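Local coordinates for D-methionine transport system permease protein MetI (Escherichia coli, PDB 3TUI), which belongs to the binding-protein-dependent ABC transporter for D-methionine and probably passes the substrate across the cell membrane, at residues L8-G12 with G171-I175; T20-G24 with L154-V158; V60-R64 with P102-R106; A111-I115 with L138-A142. All coordinates share one frame; numbering follows the deposited sequence.

Interaction 1: residues L8-G12 with G171-I175; sequences LLVRG and GLGQI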
# COMPACT_ATOMS: atom_id res chain seq x y z
N LEU A 8 -14.51 2.16 -54.23
CA LEU A 8 -13.38 1.25 -53.99
C LEU A 8 -12.87 1.35 -52.56
O LEU A 8 -12.56 0.35 -51.90
CB LEU A 8 -12.26 1.55 -54.99
CG LEU A 8 -10.97 0.72 -54.82
CD1 LEU A 8 -10.98 -0.58 -55.66
CD2 LEU A 8 -9.69 1.56 -55.06
N LEU A 9 -12.78 2.60 -52.10
CA LEU A 9 -12.58 2.93 -50.70
C LEU A 9 -13.50 2.16 -49.76
O LEU A 9 -13.08 1.59 -48.74
CB LEU A 9 -12.83 4.42 -50.53
CG LEU A 9 -11.70 5.19 -51.19
CD1 LEU A 9 -11.92 6.68 -51.10
CD2 LEU A 9 -10.40 4.75 -50.52
N VAL A 10 -14.77 2.17 -50.11
CA VAL A 10 -15.80 1.51 -49.33
C VAL A 10 -15.60 -0.02 -49.30
O VAL A 10 -15.96 -0.67 -48.32
CB VAL A 10 -17.20 1.94 -49.81
CG1 VAL A 10 -18.29 1.23 -49.03
CG2 VAL A 10 -17.33 3.49 -49.61
N ARG A 11 -14.98 -0.59 -50.31
CA ARG A 11 -14.53 -1.96 -50.11
C ARG A 11 -13.47 -1.98 -49.01
O ARG A 11 -13.61 -2.71 -48.03
CB ARG A 11 -14.02 -2.61 -51.40
CG ARG A 11 -15.15 -3.21 -52.24
CD ARG A 11 -15.65 -4.55 -51.68
NE ARG A 11 -16.73 -5.09 -52.49
CZ ARG A 11 -18.03 -4.84 -52.28
NH1 ARG A 11 -18.41 -4.09 -51.25
NH2 ARG A 11 -18.94 -5.37 -53.09
N GLY A 12 -12.43 -1.16 -49.16
CA GLY A 12 -11.30 -1.18 -48.25
C GLY A 12 -11.65 -0.91 -46.79
O GLY A 12 -11.23 -1.63 -45.88
N GLY A 171 -7.77 -4.20 -48.71
CA GLY A 171 -8.08 -3.23 -47.68
C GLY A 171 -7.49 -1.85 -47.94
O GLY A 171 -6.75 -1.61 -48.90
N LEU A 172 -7.81 -0.94 -47.04
CA LEU A 172 -7.45 0.44 -47.20
C LEU A 172 -5.93 0.56 -47.31
O LEU A 172 -5.40 1.60 -47.75
CB LEU A 172 -7.99 1.25 -46.02
CG LEU A 172 -9.52 1.42 -46.01
CD1 LEU A 172 -10.00 1.99 -44.68
CD2 LEU A 172 -10.02 2.24 -47.19
N GLY A 173 -5.24 -0.51 -46.90
CA GLY A 173 -3.79 -0.51 -46.91
C GLY A 173 -3.28 -0.67 -48.33
O GLY A 173 -2.29 -0.06 -48.75
N GLN A 174 -3.98 -1.52 -49.07
CA GLN A 174 -3.66 -1.74 -50.47
C GLN A 174 -3.88 -0.40 -51.18
O GLN A 174 -2.98 0.14 -51.83
CB GLN A 174 -4.53 -2.87 -51.04
CG GLN A 174 -3.94 -3.59 -52.25
CD GLN A 174 -4.94 -4.46 -53.02
OE1 GLN A 174 -6.15 -4.40 -52.79
NE2 GLN A 174 -4.42 -5.28 -53.92
N ILE A 175 -5.07 0.17 -51.00
CA ILE A 175 -5.36 1.44 -51.63
C ILE A 175 -4.36 2.53 -51.37
O ILE A 175 -4.20 3.43 -52.18
CB ILE A 175 -6.74 1.95 -51.26
CG1 ILE A 175 -7.81 1.01 -51.81
CG2 ILE A 175 -6.95 3.37 -51.78
CD1 ILE A 175 -9.18 1.19 -51.14

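Interaction 2: residues T20-G24 with L154-V158; sequences TFVSG and LITLV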
# COMPACT_ATOMS: atom_id res chain seq x y z
N THR A 20 -9.23 -6.75 -39.62
CA THR A 20 -8.88 -6.29 -38.28
C THR A 20 -9.72 -7.01 -37.23
O THR A 20 -9.16 -7.65 -36.34
CB THR A 20 -9.03 -4.74 -38.16
OG1 THR A 20 -8.14 -4.10 -39.09
CG2 THR A 20 -8.69 -4.24 -36.76
N PHE A 21 -11.05 -6.93 -37.35
CA PHE A 21 -11.96 -7.56 -36.38
C PHE A 21 -11.92 -9.09 -36.37
O PHE A 21 -11.91 -9.69 -35.31
CB PHE A 21 -13.38 -7.07 -36.57
CG PHE A 21 -13.65 -5.79 -35.86
CD1 PHE A 21 -13.99 -5.80 -34.50
CD2 PHE A 21 -13.49 -4.57 -36.51
CE1 PHE A 21 -14.22 -4.59 -33.79
CE2 PHE A 21 -13.72 -3.36 -35.82
CZ PHE A 21 -14.09 -3.37 -34.45
N VAL A 22 -11.90 -9.70 -37.55
CA VAL A 22 -11.75 -11.15 -37.65
C VAL A 22 -10.41 -11.67 -37.08
O VAL A 22 -10.39 -12.59 -36.25
CB VAL A 22 -11.91 -11.62 -39.12
CG1 VAL A 22 -11.72 -13.13 -39.24
CG2 VAL A 22 -13.26 -11.19 -39.66
N SER A 23 -9.29 -11.10 -37.53
CA SER A 23 -8.00 -11.45 -36.97
C SER A 23 -8.05 -11.32 -35.47
O SER A 23 -7.53 -12.17 -34.74
CB SER A 23 -6.88 -10.58 -37.53
OG SER A 23 -6.27 -11.15 -38.68
N GLY A 24 -8.69 -10.25 -34.99
CA GLY A 24 -8.75 -10.01 -33.56
C GLY A 24 -9.35 -11.21 -32.88
O GLY A 24 -8.73 -11.85 -32.02
N LEU A 154 -7.10 -4.72 -31.48
CA LEU A 154 -7.77 -4.28 -32.70
C LEU A 154 -7.08 -3.08 -33.35
O LEU A 154 -6.86 -3.08 -34.58
CB LEU A 154 -9.21 -3.92 -32.39
CG LEU A 154 -10.15 -5.11 -32.19
CD1 LEU A 154 -11.33 -4.70 -31.39
CD2 LEU A 154 -10.57 -5.68 -33.55
N ILE A 155 -6.73 -2.08 -32.55
CA ILE A 155 -5.92 -1.00 -33.10
C ILE A 155 -4.64 -1.56 -33.66
O ILE A 155 -4.31 -1.29 -34.82
CB ILE A 155 -5.62 0.15 -32.10
CG1 ILE A 155 -6.88 0.98 -31.87
CG2 ILE A 155 -4.54 1.10 -32.69
CD1 ILE A 155 -6.90 1.77 -30.55
N THR A 156 -3.90 -2.35 -32.89
CA THR A 156 -2.67 -2.90 -33.45
C THR A 156 -3.00 -3.57 -34.79
O THR A 156 -2.33 -3.32 -35.81
CB THR A 156 -1.94 -3.88 -32.50
OG1 THR A 156 -1.21 -3.16 -31.50
CG2 THR A 156 -0.96 -4.75 -33.27
N LEU A 157 -4.05 -4.40 -34.81
CA LEU A 157 -4.39 -5.07 -36.07
C LEU A 157 -4.66 -4.17 -37.28
O LEU A 157 -4.37 -4.59 -38.41
CB LEU A 157 -5.51 -6.10 -35.91
CG LEU A 157 -4.85 -7.34 -35.32
CD1 LEU A 157 -5.87 -8.44 -35.25
CD2 LEU A 157 -3.75 -7.75 -36.28
N VAL A 158 -5.21 -2.97 -37.07
CA VAL A 158 -5.31 -2.03 -38.19
C VAL A 158 -3.96 -1.77 -38.87
O VAL A 158 -3.79 -2.04 -40.08
CB VAL A 158 -5.88 -0.68 -37.79
CG1 VAL A 158 -5.58 0.36 -38.90
CG2 VAL A 158 -7.36 -0.79 -37.42

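Interaction 3: residues V60-R64 with P102-R106; sequences VNIFR and PFIAR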
# COMPACT_ATOMS: atom_id res chain seq x y z
N VAL A 60 6.22 -17.43 -27.26
CA VAL A 60 5.41 -16.23 -27.44
C VAL A 60 6.35 -15.05 -27.67
O VAL A 60 6.07 -14.17 -28.48
CB VAL A 60 4.42 -15.93 -26.25
CG1 VAL A 60 3.39 -17.04 -26.09
CG2 VAL A 60 5.16 -15.70 -24.96
N ASN A 61 7.48 -15.06 -26.96
CA ASN A 61 8.46 -13.99 -27.10
C ASN A 61 9.10 -14.02 -28.47
O ASN A 61 9.32 -12.98 -29.10
CB ASN A 61 9.51 -14.08 -26.00
CG ASN A 61 9.04 -13.46 -24.69
OD1 ASN A 61 8.47 -12.37 -24.68
ND2 ASN A 61 9.29 -14.16 -23.59
N ILE A 62 9.41 -15.24 -28.93
CA ILE A 62 9.90 -15.46 -30.28
C ILE A 62 8.89 -14.96 -31.31
O ILE A 62 9.21 -14.11 -32.14
CB ILE A 62 10.21 -16.95 -30.53
CG1 ILE A 62 11.65 -17.26 -30.08
CG2 ILE A 62 10.02 -17.31 -31.99
CD1 ILE A 62 11.91 -18.73 -29.84
N PHE A 63 7.67 -15.48 -31.23
CA PHE A 63 6.63 -15.06 -32.16
C PHE A 63 6.40 -13.56 -32.13
O PHE A 63 6.20 -12.93 -33.18
CB PHE A 63 5.32 -15.81 -31.93
CG PHE A 63 5.31 -17.19 -32.53
CD1 PHE A 63 5.30 -17.36 -33.92
CD2 PHE A 63 5.38 -18.32 -31.73
CE1 PHE A 63 5.33 -18.62 -34.49
CE2 PHE A 63 5.39 -19.60 -32.29
CZ PHE A 63 5.37 -19.75 -33.68
N ARG A 64 6.43 -12.99 -30.93
CA ARG A 64 6.13 -11.58 -30.74
C ARG A 64 7.28 -10.73 -31.27
O ARG A 64 7.08 -9.58 -31.66
CB ARG A 64 5.90 -11.28 -29.27
CG ARG A 64 5.67 -9.82 -28.96
CD ARG A 64 4.43 -9.63 -28.09
NE ARG A 64 3.95 -8.25 -28.17
CZ ARG A 64 4.22 -7.33 -27.25
NH1 ARG A 64 4.94 -7.64 -26.19
NH2 ARG A 64 3.75 -6.09 -27.39
N PRO A 102 0.57 -13.65 -29.75
CA PRO A 102 1.55 -13.24 -28.75
C PRO A 102 1.20 -11.92 -28.03
O PRO A 102 1.19 -11.93 -26.81
CB PRO A 102 2.86 -13.10 -29.56
CG PRO A 102 2.44 -13.12 -31.01
CD PRO A 102 1.19 -13.94 -31.06
N PHE A 103 0.87 -10.84 -28.75
CA PHE A 103 0.35 -9.64 -28.08
C PHE A 103 -0.73 -9.98 -27.10
O PHE A 103 -0.70 -9.54 -25.95
CB PHE A 103 -0.26 -8.64 -29.06
CG PHE A 103 0.72 -8.02 -29.96
CD1 PHE A 103 1.46 -6.92 -29.52
CD2 PHE A 103 0.96 -8.55 -31.21
CE1 PHE A 103 2.42 -6.32 -30.34
CE2 PHE A 103 1.91 -7.97 -32.05
CZ PHE A 103 2.65 -6.85 -31.61
N ILE A 104 -1.70 -10.74 -27.57
CA ILE A 104 -2.88 -10.96 -26.77
C ILE A 104 -2.52 -11.79 -25.51
O ILE A 104 -2.79 -11.34 -24.39
CB ILE A 104 -3.96 -11.65 -27.58
CG1 ILE A 104 -4.53 -10.64 -28.59
CG2 ILE A 104 -5.03 -12.23 -26.66
CD1 ILE A 104 -5.37 -11.23 -29.69
N ALA A 105 -1.88 -12.95 -25.69
CA ALA A 105 -1.59 -13.80 -24.53
C ALA A 105 -0.77 -13.07 -23.47
O ALA A 105 -1.11 -13.12 -22.28
CB ALA A 105 -0.92 -15.08 -24.94
N ARG A 106 0.30 -12.41 -23.88
CA ARG A 106 1.07 -11.62 -22.93
C ARG A 106 0.20 -10.63 -22.17
O ARG A 106 0.32 -10.51 -20.95
CB ARG A 106 2.21 -10.88 -23.62
CG ARG A 106 3.17 -10.29 -22.62
CD ARG A 106 3.50 -11.28 -21.49
NE ARG A 106 4.10 -12.54 -21.97
CZ ARG A 106 5.40 -12.81 -21.89
NH1 ARG A 106 6.22 -11.92 -21.35
NH2 ARG A 106 5.87 -13.97 -22.33

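Interaction 4: residues A111-I115 with L138-A142; sequences ALLEI and LLPEA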
# COMPACT_ATOMS: atom_id res chain seq x y z
N ALA A 111 -2.89 -8.86 -17.47
CA ALA A 111 -4.16 -8.46 -16.88
C ALA A 111 -4.50 -9.37 -15.69
O ALA A 111 -4.83 -8.87 -14.60
CB ALA A 111 -5.30 -8.45 -17.92
N LEU A 112 -4.41 -10.68 -15.89
CA LEU A 112 -4.69 -11.56 -14.78
C LEU A 112 -3.80 -11.19 -13.58
O LEU A 112 -4.27 -11.17 -12.45
CB LEU A 112 -4.53 -13.04 -15.14
CG LEU A 112 -5.66 -13.62 -16.00
CD1 LEU A 112 -5.33 -15.04 -16.49
CD2 LEU A 112 -6.98 -13.60 -15.26
N LEU A 113 -2.53 -10.83 -13.82
CA LEU A 113 -1.60 -10.56 -12.70
C LEU A 113 -2.00 -9.34 -11.81
O LEU A 113 -1.46 -9.17 -10.70
CB LEU A 113 -0.17 -10.39 -13.21
CG LEU A 113 0.59 -11.62 -13.71
CD1 LEU A 113 1.81 -11.15 -14.49
CD2 LEU A 113 1.04 -12.54 -12.62
N GLU A 114 -2.91 -8.51 -12.33
CA GLU A 114 -3.55 -7.39 -11.61
C GLU A 114 -4.49 -7.81 -10.50
O GLU A 114 -4.79 -7.03 -9.62
CB GLU A 114 -4.37 -6.55 -12.57
CG GLU A 114 -3.64 -5.93 -13.73
CD GLU A 114 -2.88 -4.69 -13.34
OE1 GLU A 114 -3.31 -3.58 -13.76
OE2 GLU A 114 -1.86 -4.82 -12.62
N ILE A 115 -5.00 -9.04 -10.60
CA ILE A 115 -5.92 -9.62 -9.62
C ILE A 115 -5.20 -10.14 -8.39
O ILE A 115 -4.35 -11.03 -8.50
CB ILE A 115 -6.72 -10.78 -10.21
CG1 ILE A 115 -7.44 -10.34 -11.48
CG2 ILE A 115 -7.71 -11.29 -9.18
CD1 ILE A 115 -8.28 -11.43 -12.07
N LEU A 138 -11.44 -15.29 -12.05
CA LEU A 138 -10.34 -14.55 -12.70
C LEU A 138 -10.73 -13.67 -13.89
O LEU A 138 -10.41 -12.47 -13.91
CB LEU A 138 -9.20 -15.49 -13.08
CG LEU A 138 -8.21 -15.50 -11.92
CD1 LEU A 138 -8.96 -15.84 -10.66
CD2 LEU A 138 -7.00 -16.42 -12.14
N LEU A 139 -11.39 -14.25 -14.90
CA LEU A 139 -11.71 -13.47 -16.09
C LEU A 139 -12.58 -12.26 -15.78
O LEU A 139 -12.26 -11.13 -16.19
CB LEU A 139 -12.31 -14.32 -17.21
CG LEU A 139 -11.38 -15.33 -17.88
CD1 LEU A 139 -12.18 -16.28 -18.78
CD2 LEU A 139 -10.29 -14.60 -18.66
N PRO A 140 -13.69 -12.49 -15.06
CA PRO A 140 -14.58 -11.39 -14.65
C PRO A 140 -13.80 -10.21 -14.03
O PRO A 140 -14.08 -9.04 -14.33
CB PRO A 140 -15.48 -12.06 -13.61
CG PRO A 140 -15.49 -13.50 -14.00
CD PRO A 140 -14.10 -13.78 -14.49
N GLU A 141 -12.80 -10.53 -13.21
CA GLU A 141 -12.04 -9.52 -12.50
C GLU A 141 -11.11 -8.67 -13.38
O GLU A 141 -10.84 -7.51 -13.06
CB GLU A 141 -11.24 -10.18 -11.36
CG GLU A 141 -12.10 -10.71 -10.21
CD GLU A 141 -13.01 -9.65 -9.60
OE1 GLU A 141 -12.50 -8.71 -8.93
OE2 GLU A 141 -14.23 -9.74 -9.81
N ALA A 142 -10.61 -9.25 -14.46
CA ALA A 142 -9.77 -8.49 -15.41
C ALA A 142 -10.56 -7.97 -16.60
O ALA A 142 -9.97 -7.41 -17.53
CB ALA A 142 -8.56 -9.33 -15.89

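Interaction 1: residues L8-G12 with G171-I175
Leu-172 covers one face of the Gly-12 carbonyl, the flat group that matters here. Its CG stands almost directly over that plane, 3.3 Å from Gly-12 C. Gly-12 O also accepts a hydrogen bond from Thr-16 OG1, and the same hydroxyl is hydrogen-bonded to Leu-172 N. One threonine thus links the two backbones beside the covered carbonyl. The methyl CD2 of Leu-172 reaches back to Leu-9 O at 3.5 Å. The contact joins the predicted periplasmic end of helix 3-40 to the short helix 171-182, which follows helix 130-163 in the chain. The axes of the two short segments run at 137° and approach to 8.4 Å. Glycines bring the backbones together, with Gly-12 CA 3.9 Å from Gly-171 CA. Leu-172 CD2 and Ile-175 CD1 crowd the side of Gly-12 where a CB would point. Ile-175 fills the next position. Its CG1, anti to the carbonyl carbon, and an extended chi2 together carry CD1 to Leu-9 CD2 at 3.8 Å. These two side chains cross at about a right angle. Leu-8 and Ile-175 instead slide past each other, with Leu-8 CD2 3.8 Å from Ile-175 CG1. Val-188 and Val-192 of helix 186-211 also pack on Ile-175.

Interaction 2: residues T20-G24 with L154-V158
Thr-20 and Leu-157 lie at the heart of a largely apolar helix-helix contact close to the centre of the chain. Helix 3-40 packs on helix 130-163, both within predicted membrane spans. The axes of the two short segments come to 8.8 Å and cross at 125°, so the helices run roughly antiparallel. Thr-20 carries its methyl CG2 anti to the backbone N (chi1 -61° for OG1), and that branch reaches Leu-157 CB at 3.8 Å and Val-158 CG2. The hydroxyl OG1 serves another purpose: it is hydrogen-bonded to Thr-16 O in its own helix and to Ser-161 OG on helix 130-163. A valine here would keep the methyl CG2 but replace the hydroxyl, and is likely to leave Ser-161 OG without its mate on helix 3-40. This pair of helices belongs to the transmembrane bundle of the ABC permease family. One turn further on, Leu-157 CD1 ends against Ser-23 CB and Gly-24 N, the latter at 3.4 Å. Leu-154 makes a CH-pi contact with Phe-21. Its CD2 lies over one ring face, 3.8 Å from the centroid of the Phe-21 ring and 21° off the normal, displaced toward the rim. The second methyl, Leu-154 CD1, is 3.8 Å from Phe-21 CE1.

Interaction 3: residues V60-R64 with P102-R106
The backbones of Val-60 and Pro-102 come nearest, CA to CA 5.1 Å, where the axes of the two short segments pass 9.5 Å apart at a signed angle of -138°. This is roughly antiparallel packing of helix 50-64 on helix 89-112, two helices of the ABC permease bundle, near the predicted cytoplasmic boundary. Helix 89-112 is kinked at Pro-102 and Phe-103, and the proline ring is turned into the contact. Its CB meets Arg-64 CB at 3.6 Å and also lies near Val-60 O. Its CG touches Phe-63 CB at 4.0 Å. Beyond the proline, Arg-64 stretches over to Phe-103. CG of Arg-64 is anti to the backbone N, and a bend at chi2 carries the guanidinium over one face of the Phe-103 ring. The group stands on its edge there, its plane 76° from that of the ring. Arg-64 NE lies 3.1 Å from Phe-103 CD1, offset toward the rim. Arg-64 NH2 also lies close to Phe-103 CD1 and CE1. An alanine in place of Phe-103 would probably leave the Arg-64 guanidinium without the surface it rests on, able to swing. At the other end, Arg-106 bends at chi2 and chi3 toward Val-60 and Asn-61. Asn-61 also packs on Tyr-201 of the second subunit. The amide and guanidinium planes are 77° apart, with Asn-61 ND2 3.6 Å from Arg-106 NH2.

Interaction 4: residues A111-I115 with L138-A142
Ile-115 holds CG1 anti to its carbonyl carbon (chi1 -54°), and an extended chi2 of -178° then drives CD1 at the helix of Leu-138 and Glu-141. The tip meets Glu-141 CB at 3.3 Å, the two side chains crossing at about a right angle. It also lies against the Leu-138 backbone carbonyl and is 4.1 Å from Leu-138 CG. Leu-112 sends its methyl CD2 to Leu-138 CB at 3.6 Å, again nearly perpendicular. Beside them Ala-111 CB touches Ala-142 CB at 3.9 Å. Small residues on both sides let the chains close up here. A type I beta turn from Leu-112 to Ile-115 probably helps to place Ile-115, with Ile-115 N donating to Leu-112 O at 2.9 Å. The contact closes the base of the cytoplasmic loop between helices 89-112 and 130-163. This loop, with the short helix 118-125, corresponds to the EAA loop of ABC permeases, the element that docks on the ATPase subunit. Leu-139 and Pro-140 form the Leu-Pro pair that ends its consensus, and helix 130-163 is kinked at Pro-140. Glu-141 fits this setting. Its CB serves the packing, while a bend at chi2 leads the carboxylate away from Ile-115. OE1 and OE2 of Glu-141 are each hydrogen-bonded to a polar side chain of another protein's chain, probably the ATPase. Tyr-39 of helix 3-40 packs on Leu-112 and Leu-138.

How the interactions relate
Interaction 1 closes the longest loop along the chain. Interaction 2 is nested inside it, and interactions 3 and 4 follow in series inside interaction 2. Helix 3-40 serves interactions 1 and 2, whose centres are about 15 Å apart. Helix 130-163 serves 2 and 4, and helix 89-112 serves 3 and 4. Interactions 2 and 3 touch through Gly-24 O and Ile-104 CD1, 4.1 Å apart. Interactions 1 and 4 lie on opposite sides of the chain's centre, their centres about 37 Å apart. The four thus sample the permease from its predicted periplasmic end, through the membrane bundle, to the cytoplasmic loop that meets the other protein.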